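Local structure of spike protein P5 (Enterobacteria phage PRD1, 1YQ5) at residues G56-N70 and A99-V111. The protein forms, together with P31 and P2, the spike complexes at the fivefold vertices of the phage capsid, and is essential for infectivity. Sequence-based numbering, arbitrary orientation.
Sequences GKSGLYQITMTVKNN and AGGTISLLIYCNV
With OG1 of T64 (chi1 -68°) and OG of S104 (chi1 -70°) each set anti to its own carbonyl carbon, the two hydroxyls meet over one face of the antiparallel strands 59-68 and 100-109 of the beta jelly roll of the C-terminal domain of P5, T64 OG1 donating to S104 OG at 2.8 Å. The two strands illustrate how one ladder can serve both a sandwich interior and a subunit interface. In the backbone register T64 and S104 are a non-hydrogen-bonded pair, so the bond is made by the side chains alone; they share their face with L60, Q62, T66, L106 and Y108, and it packs against the other copies of the homotrimer. S104 OG also bonds to S104 O of the third subunit, and T64 OG1 accepts from L106 N of that same subunit. Nearby, the methyl CG2 of T66 lies alongside T102, 3.8 Å from its CG2, the two side chains pointing the same way, while the Q62 side chain, bent at chi2, crosses L106 at about a right angle, its OE1 3.6 Å from L106 CB.

The other face turns to the second sheet of the sandwich. There I63 and I107 touch by their CD1 methyls at 3.7 Å, and the CB of selenomethionine M65 rests on CG2 of I103; I63 and M65 also pack on F122 of strand 119-126. Farther along, SG of C109 stands 4.5 Å from the centroid of the Y61 ring in an oblique sulfur-aromatic contact. That ring is tethered at its far end, where OH donates in plane to a lone pair of K57 O.

Five hydrogen-bonded pairs, from G59 with C109 to V67 with G101, join the backbones. At one end N69 N continues the ladder to A99 O; at the other, past the last strand pair, the side chain of S58 replaces a backbone acceptor, its OG receiving V111 N at 2.8 Å in a nearly straight bond (171°).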
ATOM      1  N   GLY A  56       0.416 -21.678  14.544  1.00 14.17           N
ATOM      2  CA  GLY A  56       0.980 -20.846  15.589  1.00 15.42           C
ATOM      3  C   GLY A  56       1.468 -19.489  15.115  1.00 15.70           C
ATOM      4  O   GLY A  56       2.015 -18.723  15.907  1.00 15.45           O
ATOM      5  N   LYS A  57       1.250 -19.173  13.841  1.00 13.45           N
ATOM      6  CA  LYS A  57       1.716 -17.903  13.288  1.00 14.21           C
ATOM      7  C   LYS A  57       0.671 -16.789  13.169  1.00 14.43           C
ATOM      8  O   LYS A  57       0.752 -15.964  12.262  1.00 12.61           O
ATOM      9  CB  LYS A  57       2.363 -18.138  11.915  1.00 13.75           C
ATOM     10  CG  LYS A  57       3.666 -18.945  11.952  1.00 16.38           C
ATOM     11  CD  LYS A  57       4.797 -18.163  12.610  1.00 15.84           C
ATOM     12  CE  LYS A  57       6.071 -18.995  12.725  1.00 17.16           C
ATOM     13  NZ  LYS A  57       7.198 -18.189  13.300  1.00 18.89           N
ATOM     14  N   SER A  58      -0.305 -16.753  14.072  1.00 14.27           N
ATOM     15  CA  SER A  58      -1.303 -15.688  14.015  1.00 14.24           C
ATOM     16  C   SER A  58      -0.568 -14.367  14.239  1.00 13.81           C
ATOM     17  O   SER A  58       0.438 -14.326  14.944  1.00 14.14           O
ATOM     18  CB  SER A  58      -2.363 -15.876  15.106  1.00 13.20           C
ATOM     19  OG  SER A  58      -3.181 -17.001  14.838  1.00 11.10           O
ATOM     20  N   GLY A  59      -1.056 -13.292  13.634  1.00 15.10           N
ATOM     21  CA  GLY A  59      -0.398 -12.012  13.815  1.00 14.30           C
ATOM     22  C   GLY A  59      -0.647 -11.026  12.692  1.00 14.77           C
ATOM     23  O   GLY A  59      -1.570 -11.199  11.886  1.00 13.48           O
ATOM     24  N   LEU A  60       0.181  -9.987  12.640  1.00 13.70           N
ATOM     25  CA  LEU A  60       0.062  -8.949  11.627  1.00 14.10           C
ATOM     26  C   LEU A  60       0.986  -9.246  10.461  1.00 14.25           C
ATOM     27  O   LEU A  60       2.163  -9.569  10.651  1.00 15.28           O
ATOM     28  CB  LEU A  60       0.411  -7.585  12.224  1.00 15.06           C
ATOM     29  CG  LEU A  60      -0.562  -7.049  13.277  1.00 15.64           C
ATOM     30  CD1 LEU A  60       0.025  -5.816  13.946  1.00 15.33           C
ATOM     31  CD2 LEU A  60      -1.898  -6.716  12.611  1.00 14.90           C
ATOM     32  N   TYR A  61       0.444  -9.134   9.254  1.00 13.35           N
ATOM     33  CA  TYR A  61       1.204  -9.399   8.046  1.00 13.89           C
ATOM     34  C   TYR A  61       1.168  -8.248   7.055  1.00 14.32           C
ATOM     35  O   TYR A  61       0.107  -7.683   6.789  1.00 13.72           O
ATOM     36  CB  TYR A  61       0.670 -10.655   7.351  1.00 12.80           C
ATOM     37  CG  TYR A  61       1.002 -11.939   8.069  1.00 14.15           C
ATOM     38  CD1 TYR A  61       0.307 -12.324   9.216  1.00 14.93           C
ATOM     39  CD2 TYR A  61       2.046 -12.750   7.626  1.00 13.47           C
ATOM     40  CE1 TYR A  61       0.650 -13.492   9.903  1.00 14.30           C
ATOM     41  CE2 TYR A  61       2.394 -13.911   8.300  1.00 14.42           C
ATOM     42  CZ  TYR A  61       1.699 -14.278   9.437  1.00 13.82           C
ATOM     43  OH  TYR A  61       2.073 -15.421  10.112  1.00 14.36           O
ATOM     44  N   GLN A  62       2.336  -7.907   6.520  1.00 14.10           N
ATOM     45  CA  GLN A  62       2.446  -6.858   5.514  1.00 14.27           C
ATOM     46  C   GLN A  62       2.547  -7.613   4.197  1.00 14.23           C
ATOM     47  O   GLN A  62       3.421  -8.464   4.023  1.00 13.71           O
ATOM     48  CB  GLN A  62       3.699  -6.009   5.733  1.00 16.03           C
ATOM     49  CG  GLN A  62       3.948  -4.977   4.632  1.00 19.53           C
ATOM     50  CD  GLN A  62       2.746  -4.083   4.363  1.00 23.16           C
ATOM     51  OE1 GLN A  62       2.190  -3.476   5.281  1.00 26.40           O
ATOM     52  NE2 GLN A  62       2.343  -3.993   3.097  1.00 26.79           N
ATOM     53  N   ILE A  63       1.650  -7.296   3.275  1.00 13.39           N
ATOM     54  CA  ILE A  63       1.593  -7.978   1.994  1.00 12.10           C
ATOM     55  C   ILE A  63       1.574  -7.027   0.806  1.00 13.55           C
ATOM     56  O   ILE A  63       0.904  -5.989   0.834  1.00 14.84           O
ATOM     57  CB  ILE A  63       0.324  -8.845   1.935  1.00 12.54           C
ATOM     58  CG1 ILE A  63       0.338  -9.847   3.093  1.00 13.55           C
ATOM     59  CG2 ILE A  63       0.218  -9.541   0.592  1.00 12.76           C
ATOM     60  CD1 ILE A  63      -1.027 -10.412   3.422  1.00 13.93           C
ATOM     61  N   THR A  64       2.306  -7.395  -0.239  1.00 12.82           N
ATOM     62  CA  THR A  64       2.352  -6.602  -1.457  1.00 12.31           C
ATOM     63  C   THR A  64       2.375  -7.504  -2.678  1.00 13.03           C
ATOM     64  O   THR A  64       3.082  -8.509  -2.709  1.00 14.38           O
ATOM     65  CB  THR A  64       3.611  -5.701  -1.532  1.00 12.19           C
ATOM     66  OG1 THR A  64       3.535  -4.674  -0.536  1.00 12.11           O
ATOM     67  CG2 THR A  64       3.723  -5.051  -2.917  1.00 13.52           C
HETATM   68  N   MSE A  65       1.572  -7.153  -3.670  1.00 11.95           N
HETATM   69  CA  MSE A  65       1.557  -7.883  -4.920  1.00 11.92           C
HETATM   70  C   MSE A  65       1.550  -6.838  -6.013  1.00 11.55           C
HETATM   71  O   MSE A  65       0.706  -5.939  -6.018  1.00 11.41           O
HETATM   72  CB  MSE A  65       0.327  -8.776  -5.061  1.00 12.25           C
HETATM   73  CG  MSE A  65       0.248  -9.378  -6.461  1.00 14.52           C
HETATM   74 SE   MSE A  65      -1.094 -10.737  -6.699  1.00 23.58          SE
HETATM   75  CE  MSE A  65      -2.642  -9.660  -6.165  1.00 13.73           C
ATOM     76  N   THR A  66       2.506  -6.949  -6.927  1.00 11.40           N
ATOM     77  CA  THR A  66       2.623  -6.011  -8.031  1.00 11.68           C
ATOM     78  C   THR A  66       2.679  -6.744  -9.359  1.00 13.07           C
ATOM     79  O   THR A  66       3.023  -7.924  -9.417  1.00 12.30           O
ATOM     80  CB  THR A  66       3.904  -5.167  -7.910  1.00 12.45           C
ATOM     81  OG1 THR A  66       5.038  -6.039  -7.830  1.00 10.27           O
ATOM     82  CG2 THR A  66       3.852  -4.290  -6.671  1.00 10.58           C
ATOM     83  N   VAL A  67       2.337  -6.035 -10.426  1.00 12.57           N
ATOM     84  CA  VAL A  67       2.381  -6.619 -11.753  1.00 11.91           C
ATOM     85  C   VAL A  67       2.724  -5.586 -12.809  1.00 12.41           C
ATOM     86  O   VAL A  67       2.312  -4.428 -12.726  1.00 12.24           O
ATOM     87  CB  VAL A  67       1.030  -7.268 -12.160  1.00 10.81           C
ATOM     88  CG1 VAL A  67      -0.078  -6.225 -12.167  1.00 10.68           C
ATOM     89  CG2 VAL A  67       1.153  -7.896 -13.544  1.00 13.09           C
ATOM     90  N   LYS A  68       3.513  -6.030 -13.781  1.00 11.31           N
ATOM     91  CA  LYS A  68       3.889  -5.234 -14.935  1.00 12.19           C
ATOM     92  C   LYS A  68       3.680  -6.186 -16.110  1.00 12.93           C
ATOM     93  O   LYS A  68       4.134  -7.331 -16.078  1.00 12.96           O
ATOM     94  CB  LYS A  68       5.365  -4.805 -14.898  1.00 11.21           C
ATOM     95  CG  LYS A  68       5.718  -3.676 -13.932  1.00 11.85           C
ATOM     96  CD  LYS A  68       4.820  -2.452 -14.105  1.00 11.95           C
ATOM     97  CE  LYS A  68       4.744  -1.953 -15.551  1.00 12.61           C
ATOM     98  NZ  LYS A  68       6.046  -1.480 -16.115  1.00  9.12           N
ATOM     99  N   ASN A  69       2.958  -5.720 -17.119  1.00 13.36           N
ATOM    100  CA  ASN A  69       2.706  -6.483 -18.337  1.00 13.12           C
ATOM    101  C   ASN A  69       2.621  -5.371 -19.368  1.00 13.57           C
ATOM    102  O   ASN A  69       1.541  -4.999 -19.841  1.00 13.62           O
ATOM    103  CB  ASN A  69       1.388  -7.255 -18.249  1.00 12.70           C
ATOM    104  CG  ASN A  69       1.210  -8.223 -19.404  1.00 13.04           C
ATOM    105  OD1 ASN A  69       1.036  -7.810 -20.553  1.00 13.75           O
ATOM    106  ND2 ASN A  69       1.267  -9.518 -19.109  1.00 11.29           N
ATOM    107  N   ASN A  70       3.798  -4.834 -19.681  1.00 13.22           N
ATOM    108  CA  ASN A  70       3.969  -3.711 -20.586  1.00 12.97           C
ATOM    109  C   ASN A  70       3.253  -3.740 -21.923  1.00 13.95           C
ATOM    110  O   ASN A  70       3.034  -2.687 -22.518  1.00 13.47           O
ATOM    111  CB  ASN A  70       5.467  -3.467 -20.793  1.00 13.83           C
ATOM    112  CG  ASN A  70       6.170  -3.104 -19.499  1.00 16.32           C
ATOM    113  OD1 ASN A  70       5.572  -3.172 -18.423  1.00 16.43           O
ATOM    114  ND2 ASN A  70       7.438  -2.713 -19.592  1.00 14.25           N
ATOM    115  N   ALA A  99       1.679   0.321 -17.006  1.00 10.41           N
ATOM    116  CA  ALA A  99       1.165  -0.927 -17.555  1.00 12.39           C
ATOM    117  C   ALA A  99       1.124  -2.022 -16.495  1.00 11.10           C
ATOM    118  O   ALA A  99       1.789  -3.050 -16.615  1.00 10.49           O
ATOM    119  CB  ALA A  99       2.026  -1.365 -18.739  1.00 12.22           C
ATOM    120  N   GLY A 100       0.336  -1.791 -15.454  1.00 11.58           N
ATOM    121  CA  GLY A 100       0.229  -2.768 -14.393  1.00 10.29           C
ATOM    122  C   GLY A 100      -0.506  -2.206 -13.199  1.00 11.28           C
ATOM    123  O   GLY A 100      -1.264  -1.243 -13.320  1.00 10.40           O
ATOM    124  N   GLY A 101      -0.275  -2.802 -12.038  1.00 12.06           N
ATOM    125  CA  GLY A 101      -0.944  -2.339 -10.841  1.00 12.66           C
ATOM    126  C   GLY A 101      -0.226  -2.759  -9.578  1.00 11.79           C
ATOM    127  O   GLY A 101       0.771  -3.483  -9.620  1.00 11.14           O
ATOM    128  N   THR A 102      -0.761  -2.320  -8.448  1.00 11.78           N
ATOM    129  CA  THR A 102      -0.165  -2.612  -7.158  1.00 11.65           C
ATOM    130  C   THR A 102      -1.213  -2.700  -6.059  1.00 12.35           C
ATOM    131  O   THR A 102      -2.179  -1.942  -6.055  1.00 12.38           O
ATOM    132  CB  THR A 102       0.824  -1.490  -6.750  1.00 12.19           C
ATOM    133  OG1 THR A 102       1.909  -1.431  -7.688  1.00 11.69           O
ATOM    134  CG2 THR A 102       1.360  -1.732  -5.343  1.00 10.88           C
ATOM    135  N   ILE A 103      -1.023  -3.638  -5.139  1.00 13.09           N
ATOM    136  CA  ILE A 103      -1.903  -3.754  -3.985  1.00 12.41           C
ATOM    137  C   ILE A 103      -1.014  -4.104  -2.799  1.00 14.04           C
ATOM    138  O   ILE A 103      -0.213  -5.042  -2.861  1.00 13.66           O
ATOM    139  CB  ILE A 103      -3.018  -4.828  -4.146  1.00 13.83           C
ATOM    140  CG1 ILE A 103      -4.020  -4.679  -2.989  1.00 15.06           C
ATOM    141  CG2 ILE A 103      -2.433  -6.236  -4.144  1.00 13.86           C
ATOM    142  CD1 ILE A 103      -5.271  -5.543  -3.108  1.00 14.28           C
ATOM    143  N   SER A 104      -1.132  -3.317  -1.737  1.00 12.63           N
ATOM    144  CA  SER A 104      -0.345  -3.530  -0.532  1.00 13.20           C
ATOM    145  C   SER A 104      -1.282  -3.490   0.652  1.00 13.79           C
ATOM    146  O   SER A 104      -2.177  -2.647   0.714  1.00 12.46           O
ATOM    147  CB  SER A 104       0.730  -2.457  -0.394  1.00 15.06           C
ATOM    148  OG  SER A 104       1.726  -2.644  -1.382  1.00 19.04           O
ATOM    149  N   LEU A 105      -1.056  -4.393   1.597  1.00 13.20           N
ATOM    150  CA  LEU A 105      -1.926  -4.510   2.753  1.00 13.06           C
ATOM    151  C   LEU A 105      -1.223  -4.902   4.043  1.00 13.91           C
ATOM    152  O   LEU A 105      -0.276  -5.685   4.034  1.00 14.49           O
ATOM    153  CB  LEU A 105      -2.984  -5.580   2.471  1.00 12.77           C
ATOM    154  CG  LEU A 105      -3.794  -5.493   1.182  1.00 13.13           C
ATOM    155  CD1 LEU A 105      -4.062  -6.895   0.644  1.00 14.22           C
ATOM    156  CD2 LEU A 105      -5.092  -4.753   1.452  1.00 12.80           C
ATOM    157  N   LEU A 106      -1.701  -4.342   5.147  1.00 13.07           N
ATOM    158  CA  LEU A 106      -1.219  -4.694   6.476  1.00 12.82           C
ATOM    159  C   LEU A 106      -2.511  -5.229   7.079  1.00 12.82           C
ATOM    160  O   LEU A 106      -3.467  -4.480   7.257  1.00 11.77           O
ATOM    161  CB  LEU A 106      -0.752  -3.471   7.274  1.00 13.03           C
ATOM    162  CG  LEU A 106      -0.498  -3.794   8.759  1.00 14.70           C
ATOM    163  CD1 LEU A 106       0.559  -4.875   8.864  1.00 15.17           C
ATOM    164  CD2 LEU A 106      -0.062  -2.545   9.520  1.00 16.75           C
ATOM    165  N   ILE A 107      -2.548  -6.525   7.366  1.00 13.31           N
ATOM    166  CA  ILE A 107      -3.749  -7.141   7.905  1.00 12.09           C
ATOM    167  C   ILE A 107      -3.442  -8.097   9.045  1.00 13.52           C
ATOM    168  O   ILE A 107      -2.298  -8.526   9.221  1.00 12.17           O
ATOM    169  CB  ILE A 107      -4.479  -7.945   6.811  1.00 14.22           C
ATOM    170  CG1 ILE A 107      -3.551  -9.048   6.283  1.00 12.88           C
ATOM    171  CG2 ILE A 107      -4.905  -7.028   5.681  1.00 14.22           C
ATOM    172  CD1 ILE A 107      -4.196  -9.991   5.280  1.00 14.29           C
ATOM    173  N   TYR A 108      -4.472  -8.420   9.822  1.00 13.11           N
ATOM    174  CA  TYR A 108      -4.313  -9.366  10.914  1.00 12.99           C
ATOM    175  C   TYR A 108      -4.769 -10.720  10.392  1.00 14.10           C
ATOM    176  O   TYR A 108      -5.845 -10.835   9.800  1.00 13.89           O
ATOM    177  CB  TYR A 108      -5.172  -8.999  12.122  1.00 13.21           C
ATOM    178  CG  TYR A 108      -5.002  -9.999  13.242  1.00 15.34           C
ATOM    179  CD1 TYR A 108      -3.866  -9.974  14.048  1.00 15.36           C
ATOM    180  CD2 TYR A 108      -5.934 -11.017  13.445  1.00 15.94           C
ATOM    181  CE1 TYR A 108      -3.655 -10.941  15.027  1.00 17.00           C
ATOM    182  CE2 TYR A 108      -5.733 -11.991  14.425  1.00 17.69           C
ATOM    183  CZ  TYR A 108      -4.589 -11.943  15.209  1.00 18.57           C
ATOM    184  OH  TYR A 108      -4.367 -12.898  16.172  1.00 22.61           O
ATOM    185  N   CYS A 109      -3.950 -11.742  10.611  1.00 14.12           N
ATOM    186  CA  CYS A 109      -4.281 -13.084  10.156  1.00 13.95           C
ATOM    187  C   CYS A 109      -4.404 -14.043  11.322  1.00 14.65           C
ATOM    188  O   CYS A 109      -3.466 -14.200  12.112  1.00 12.10           O
ATOM    189  CB  CYS A 109      -3.198 -13.624   9.212  1.00 14.35           C
ATOM    190  SG  CYS A 109      -3.012 -12.728   7.661  1.00 18.07           S
ATOM    191  N   ASN A 110      -5.562 -14.677  11.437  1.00 14.20           N
ATOM    192  CA  ASN A 110      -5.759 -15.663  12.483  1.00 15.60           C
ATOM    193  C   ASN A 110      -5.403 -16.998  11.845  1.00 14.92           C
ATOM    194  O   ASN A 110      -5.926 -17.340  10.784  1.00 15.10           O
ATOM    195  CB  ASN A 110      -7.215 -15.691  12.955  1.00 17.26           C
ATOM    196  CG  ASN A 110      -7.457 -16.764  13.998  1.00 19.93           C
ATOM    197  OD1 ASN A 110      -6.755 -16.830  15.004  1.00 19.04           O
ATOM    198  ND2 ASN A 110      -8.450 -17.611  13.762  1.00 20.24           N
ATOM    199  N   VAL A 111      -4.501 -17.739  12.475  1.00 13.74           N
ATOM    200  CA  VAL A 111      -4.098 -19.036  11.954  1.00 14.32           C
ATOM    201  C   VAL A 111      -4.792 -20.110  12.781  1.00 15.65           C
ATOM    202  O   VAL A 111      -4.541 -20.242  13.975  1.00 16.68           O
ATOM    203  CB  VAL A 111      -2.571 -19.213  12.041  1.00 14.13           C
ATOM    204  CG1 VAL A 111      -2.178 -20.623  11.606  1.00 13.21           C
ATOM    205  CG2 VAL A 111      -1.889 -18.173  11.154  1.00 12.10           C
TER
HETATM  206  O   HOH W   1      -2.327 -21.611  15.025  1.00 26.23           O
HETATM  207  O   HOH W   2       4.443   0.790 -17.317  1.00 14.32           O